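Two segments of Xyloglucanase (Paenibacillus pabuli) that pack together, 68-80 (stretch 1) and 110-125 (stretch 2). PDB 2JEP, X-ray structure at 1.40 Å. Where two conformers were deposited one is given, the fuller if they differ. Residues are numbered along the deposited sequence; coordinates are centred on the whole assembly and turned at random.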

# COMPACT_ATOMS: atom_id res chain seq x y z
N PRO A 68 6.28 2.07 18.94
CA PRO A 68 7.67 1.88 19.32
C PRO A 68 8.56 1.62 18.11
O PRO A 68 8.08 1.30 17.01
CB PRO A 68 7.62 0.67 20.25
CG PRO A 68 6.37 0.02 20.00
CD PRO A 68 5.44 0.92 19.29
N THR A 69 9.86 1.72 18.31
CA THR A 69 10.80 1.35 17.26
C THR A 69 10.52 -0.09 16.84
O THR A 69 10.31 -0.96 17.67
CB THR A 69 12.25 1.50 17.78
OG1 THR A 69 12.45 2.88 18.11
CG2 THR A 69 13.29 1.04 16.73
N VAL A 70 10.51 -0.34 15.54
CA VAL A 70 10.20 -1.67 15.04
C VAL A 70 11.30 -2.64 15.46
O VAL A 70 12.50 -2.30 15.44
CB VAL A 70 10.07 -1.66 13.49
CG1 VAL A 70 9.72 -3.05 12.95
CG2 VAL A 70 8.99 -0.66 13.04
N THR A 71 10.89 -3.84 15.85
CA THR A 71 11.81 -4.93 16.19
C THR A 71 11.45 -6.19 15.41
O THR A 71 10.33 -6.34 14.94
CB THR A 71 11.75 -5.23 17.69
OG1 THR A 71 10.41 -5.61 18.00
CG2 THR A 71 12.11 -4.00 18.52
N PRO A 72 12.41 -7.12 15.25
CA PRO A 72 12.12 -8.31 14.49
C PRO A 72 10.98 -9.14 15.08
O PRO A 72 10.28 -9.85 14.35
CB PRO A 72 13.44 -9.09 14.50
CG PRO A 72 14.38 -8.33 15.24
CD PRO A 72 13.81 -7.04 15.69
N GLU A 73 10.80 -9.06 16.40
CA GLU A 73 9.76 -9.84 17.06
C GLU A 73 8.37 -9.49 16.55
O GLU A 73 7.50 -10.35 16.48
CB GLU A 73 9.82 -9.65 18.58
CG GLU A 73 11.04 -10.34 19.24
CD GLU A 73 12.35 -9.57 19.16
OE1 GLU A 73 12.42 -8.47 18.61
OE2 GLU A 73 13.33 -10.12 19.69
N LEU A 74 8.12 -8.22 16.23
CA LEU A 74 6.81 -7.84 15.69
C LEU A 74 6.55 -8.54 14.38
O LEU A 74 5.48 -9.10 14.14
CB LEU A 74 6.71 -6.31 15.54
CG LEU A 74 5.40 -5.80 14.93
CD1 LEU A 74 4.15 -6.24 15.73
CD2 LEU A 74 5.46 -4.28 14.75
N ILE A 75 7.54 -8.53 13.50
CA ILE A 75 7.38 -9.14 12.19
C ILE A 75 7.20 -10.66 12.32
O ILE A 75 6.38 -11.26 11.62
CB ILE A 75 8.56 -8.79 11.28
CG1 ILE A 75 8.71 -7.25 11.11
CG2 ILE A 75 8.40 -9.45 9.91
CD1 ILE A 75 7.39 -6.49 10.76
N LYS A 76 7.90 -11.27 13.28
CA LYS A 76 7.72 -12.69 13.53
C LYS A 76 6.31 -13.00 14.01
O LYS A 76 5.74 -14.04 13.63
CB LYS A 76 8.77 -13.21 14.50
CG LYS A 76 10.15 -13.31 13.88
CD LYS A 76 11.16 -13.86 14.87
CE LYS A 76 12.53 -14.09 14.21
NZ LYS A 76 13.64 -14.12 15.20
N LYS A 77 5.74 -12.12 14.82
CA LYS A 77 4.37 -12.30 15.32
C LYS A 77 3.36 -12.21 14.19
O LYS A 77 2.41 -13.01 14.11
CB LYS A 77 4.09 -11.26 16.40
CG LYS A 77 2.83 -11.46 17.19
CD LYS A 77 2.96 -12.61 18.18
CE LYS A 77 1.64 -12.86 18.88
NZ LYS A 77 1.74 -14.00 19.84
N VAL A 78 3.56 -11.25 13.29
CA VAL A 78 2.67 -11.08 12.14
C VAL A 78 2.76 -12.33 11.24
O VAL A 78 1.73 -12.86 10.76
CB VAL A 78 3.02 -9.77 11.40
CG1 VAL A 78 2.30 -9.69 10.08
CG2 VAL A 78 2.69 -8.57 12.27
N LYS A 79 3.98 -12.82 11.00
CA LYS A 79 4.15 -14.06 10.23
C LYS A 79 3.43 -15.24 10.91
O LYS A 79 2.79 -16.06 10.25
CB LYS A 79 5.64 -14.37 10.06
CG LYS A 79 5.99 -15.75 9.48
CD LYS A 79 7.47 -15.88 9.33
CE LYS A 79 7.89 -17.30 9.01
NZ LYS A 79 9.38 -17.42 8.83
N ALA A 80 3.57 -15.34 12.23
CA ALA A 80 2.94 -16.44 12.98
C ALA A 80 1.42 -16.41 12.85
O ALA A 80 0.76 -17.44 12.94
CB ALA A 80 3.39 -16.41 14.47
N ASN A 110 20.04 2.88 5.86
CA ASN A 110 20.46 1.71 6.64
C ASN A 110 19.37 1.20 7.56
O ASN A 110 19.22 -0.00 7.75
CB ASN A 110 21.72 2.02 7.44
CG ASN A 110 22.94 2.10 6.57
OD1 ASN A 110 23.00 1.44 5.53
ND2 ASN A 110 23.94 2.87 7.02
N ARG A 111 18.59 2.13 8.11
CA ARG A 111 17.47 1.72 8.96
C ARG A 111 16.36 1.03 8.15
O ARG A 111 15.80 0.01 8.57
CB ARG A 111 16.89 2.90 9.73
CG ARG A 111 15.71 2.55 10.62
CD ARG A 111 16.08 1.51 11.69
NE ARG A 111 14.87 1.12 12.42
CZ ARG A 111 14.69 -0.06 13.01
NH1 ARG A 111 15.66 -0.97 13.03
NH2 ARG A 111 13.52 -0.35 13.54
N ILE A 112 16.02 1.61 7.01
CA ILE A 112 15.01 1.00 6.15
C ILE A 112 15.46 -0.42 5.79
O ILE A 112 14.65 -1.37 5.83
CB ILE A 112 14.79 1.84 4.87
CG1 ILE A 112 14.25 3.23 5.23
CG2 ILE A 112 13.88 1.08 3.87
CD1 ILE A 112 14.50 4.30 4.14
N GLN A 113 16.74 -0.58 5.45
CA GLN A 113 17.23 -1.90 5.10
C GLN A 113 17.12 -2.88 6.27
O GLN A 113 16.77 -4.04 6.08
CB GLN A 113 18.66 -1.83 4.56
CG GLN A 113 19.27 -3.19 4.39
CD GLN A 113 20.64 -3.12 3.83
OE1 GLN A 113 21.53 -2.51 4.42
NE2 GLN A 113 20.82 -3.78 2.70
N GLN A 114 17.40 -2.42 7.48
CA GLN A 114 17.28 -3.31 8.63
C GLN A 114 15.82 -3.79 8.78
O GLN A 114 15.57 -4.97 9.02
CB GLN A 114 17.78 -2.60 9.89
CG GLN A 114 17.98 -3.49 11.07
CD GLN A 114 19.25 -4.32 11.02
OE1 GLN A 114 19.60 -5.00 11.99
NE2 GLN A 114 19.95 -4.29 9.90
N VAL A 115 14.87 -2.89 8.64
CA VAL A 115 13.47 -3.24 8.81
C VAL A 115 13.02 -4.18 7.67
O VAL A 115 12.30 -5.17 7.92
CB VAL A 115 12.61 -1.98 8.92
CG1 VAL A 115 11.10 -2.31 8.98
CG2 VAL A 115 13.01 -1.18 10.19
N VAL A 116 13.42 -3.88 6.44
CA VAL A 116 13.17 -4.80 5.33
C VAL A 116 13.69 -6.19 5.69
O VAL A 116 13.00 -7.19 5.48
CB VAL A 116 13.80 -4.28 4.04
CG1 VAL A 116 13.90 -5.42 2.98
CG2 VAL A 116 13.03 -3.10 3.51
N ASP A 117 14.92 -6.26 6.20
CA ASP A 117 15.49 -7.55 6.52
C ASP A 117 14.71 -8.32 7.58
O ASP A 117 14.66 -9.55 7.55
CB ASP A 117 16.94 -7.39 6.97
CG ASP A 117 17.90 -7.06 5.85
OD1 ASP A 117 17.53 -7.24 4.67
OD2 ASP A 117 19.07 -6.71 6.21
N TYR A 118 14.08 -7.62 8.53
CA TYR A 118 13.26 -8.33 9.52
C TYR A 118 12.22 -9.21 8.85
O TYR A 118 11.92 -10.27 9.33
CB TYR A 118 12.52 -7.38 10.46
CG TYR A 118 13.36 -6.46 11.33
CD1 TYR A 118 14.69 -6.68 11.55
CD2 TYR A 118 12.78 -5.35 11.93
CE1 TYR A 118 15.45 -5.80 12.34
CE2 TYR A 118 13.51 -4.50 12.73
CZ TYR A 118 14.85 -4.71 12.91
OH TYR A 118 15.56 -3.82 13.69
N ALA A 119 11.64 -8.71 7.76
CA ALA A 119 10.62 -9.45 6.99
C ALA A 119 11.25 -10.36 5.94
O ALA A 119 10.89 -11.54 5.82
CB ALA A 119 9.63 -8.48 6.32
N TYR A 120 12.21 -9.83 5.19
CA TYR A 120 12.83 -10.60 4.11
C TYR A 120 13.54 -11.84 4.63
O TYR A 120 13.47 -12.92 4.02
CB TYR A 120 13.77 -9.69 3.34
CG TYR A 120 14.48 -10.29 2.15
CD1 TYR A 120 13.89 -10.28 0.90
CD2 TYR A 120 15.75 -10.84 2.27
CE1 TYR A 120 14.56 -10.79 -0.20
CE2 TYR A 120 16.41 -11.38 1.19
CZ TYR A 120 15.82 -11.33 -0.05
OH TYR A 120 16.46 -11.83 -1.18
N ASN A 121 14.23 -11.71 5.77
CA ASN A 121 14.95 -12.85 6.33
C ASN A 121 14.05 -13.91 6.92
O ASN A 121 14.52 -15.04 7.19
CB ASN A 121 15.96 -12.39 7.37
CG ASN A 121 17.14 -11.68 6.77
OD1 ASN A 121 17.39 -11.77 5.57
ND2 ASN A 121 17.88 -10.95 7.61
N GLU A 122 12.77 -13.57 7.10
CA GLU A 122 11.75 -14.52 7.53
C GLU A 122 10.98 -15.14 6.37
O GLU A 122 10.01 -15.85 6.57
CB GLU A 122 10.77 -13.85 8.50
CG GLU A 122 11.36 -13.53 9.84
CD GLU A 122 11.68 -14.77 10.64
OE1 GLU A 122 10.88 -15.72 10.58
OE2 GLU A 122 12.74 -14.81 11.32
N GLY A 123 11.45 -14.92 5.15
CA GLY A 123 10.83 -15.60 4.01
C GLY A 123 9.59 -14.90 3.48
O GLY A 123 8.90 -15.44 2.63
N LEU A 124 9.31 -13.69 3.99
CA LEU A 124 8.10 -12.97 3.60
C LEU A 124 8.33 -12.16 2.33
O LEU A 124 9.45 -11.78 2.04
CB LEU A 124 7.69 -12.03 4.73
CG LEU A 124 7.37 -12.74 6.05
CD1 LEU A 124 7.27 -11.73 7.18
CD2 LEU A 124 6.08 -13.57 5.97
N TYR A 125 7.25 -11.88 1.60
CA TYR A 125 7.28 -10.86 0.58
C TYR A 125 7.26 -9.50 1.29
O TYR A 125 6.65 -9.36 2.36
CB TYR A 125 6.06 -10.98 -0.34
CG TYR A 125 6.26 -12.01 -1.42
CD1 TYR A 125 6.01 -13.36 -1.19
CD2 TYR A 125 6.71 -11.64 -2.68
CE1 TYR A 125 6.24 -14.31 -2.19
CE2 TYR A 125 6.92 -12.57 -3.67
CZ TYR A 125 6.69 -13.89 -3.42
OH TYR A 125 6.91 -14.81 -4.46
O HOH W 1 14.99 -3.18 16.31
O HOH W 2 11.92 -10.72 12.12

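Helix 72-80 and the helix that runs through the first part of stretch 2 run in roughly the same direction, their axes inclined by 32° and 9.0 Å apart at closest approach, and the contact continues beyond them into the flanking loops. Together the two stretches bury 601 Å², both sides summed.

Apolar packing centres on Ile 75 and extends to Val 70. Ile 75 points toward the second stretch and meets three residues there: its CG1 lies 3.9 Å from Tyr 118 CB, while its CG2 lies 3.9 Å from Ala 119 CB and 3.7 Å from Leu 124 CD1. Ile 75 CG2 also reaches the backbone of Ala 119, 3.7 Å from its CA. Before the first helix, Val 70 CG1 packs against Tyr 118 CD2 at 4.0 Å and, more loosely, against Val 115 CG1 at 4.3 Å.

The ring of Tyr 118 also takes part in a CH-pi contact. Pro 72 CD sits over one face, 3.9 Å from the ring centroid and 14° off the normal, so the proline methylene lies almost directly above the aromatic system.

Polar contacts gather at the two ends. Arg 111 NH2 donates to Val 70 O (2.9 Å), which lies near the guanidinium plane, as suits an N-H donor. Arg 111 NH1 donates to Tyr 118 OH (2.9 Å), so the arginine links the loop carbonyl to the tyrosine on its own helix. At the other end, the extended side chain of Lys 79 carries NZ to Glu 122, where it bonds to both the backbone O (2.8 Å) and the carboxylate OE1 (2.9 Å), the latter a salt bridge. Lys 76 NZ remains 4.0 Å from Glu 122 OE2, close enough for electrostatic attraction but beyond a salt bridge.

Two waters complete the contact. One joins Val 70 O to Tyr 118 OH; the other donates to the carbonyls of both Pro 72 and Tyr 118.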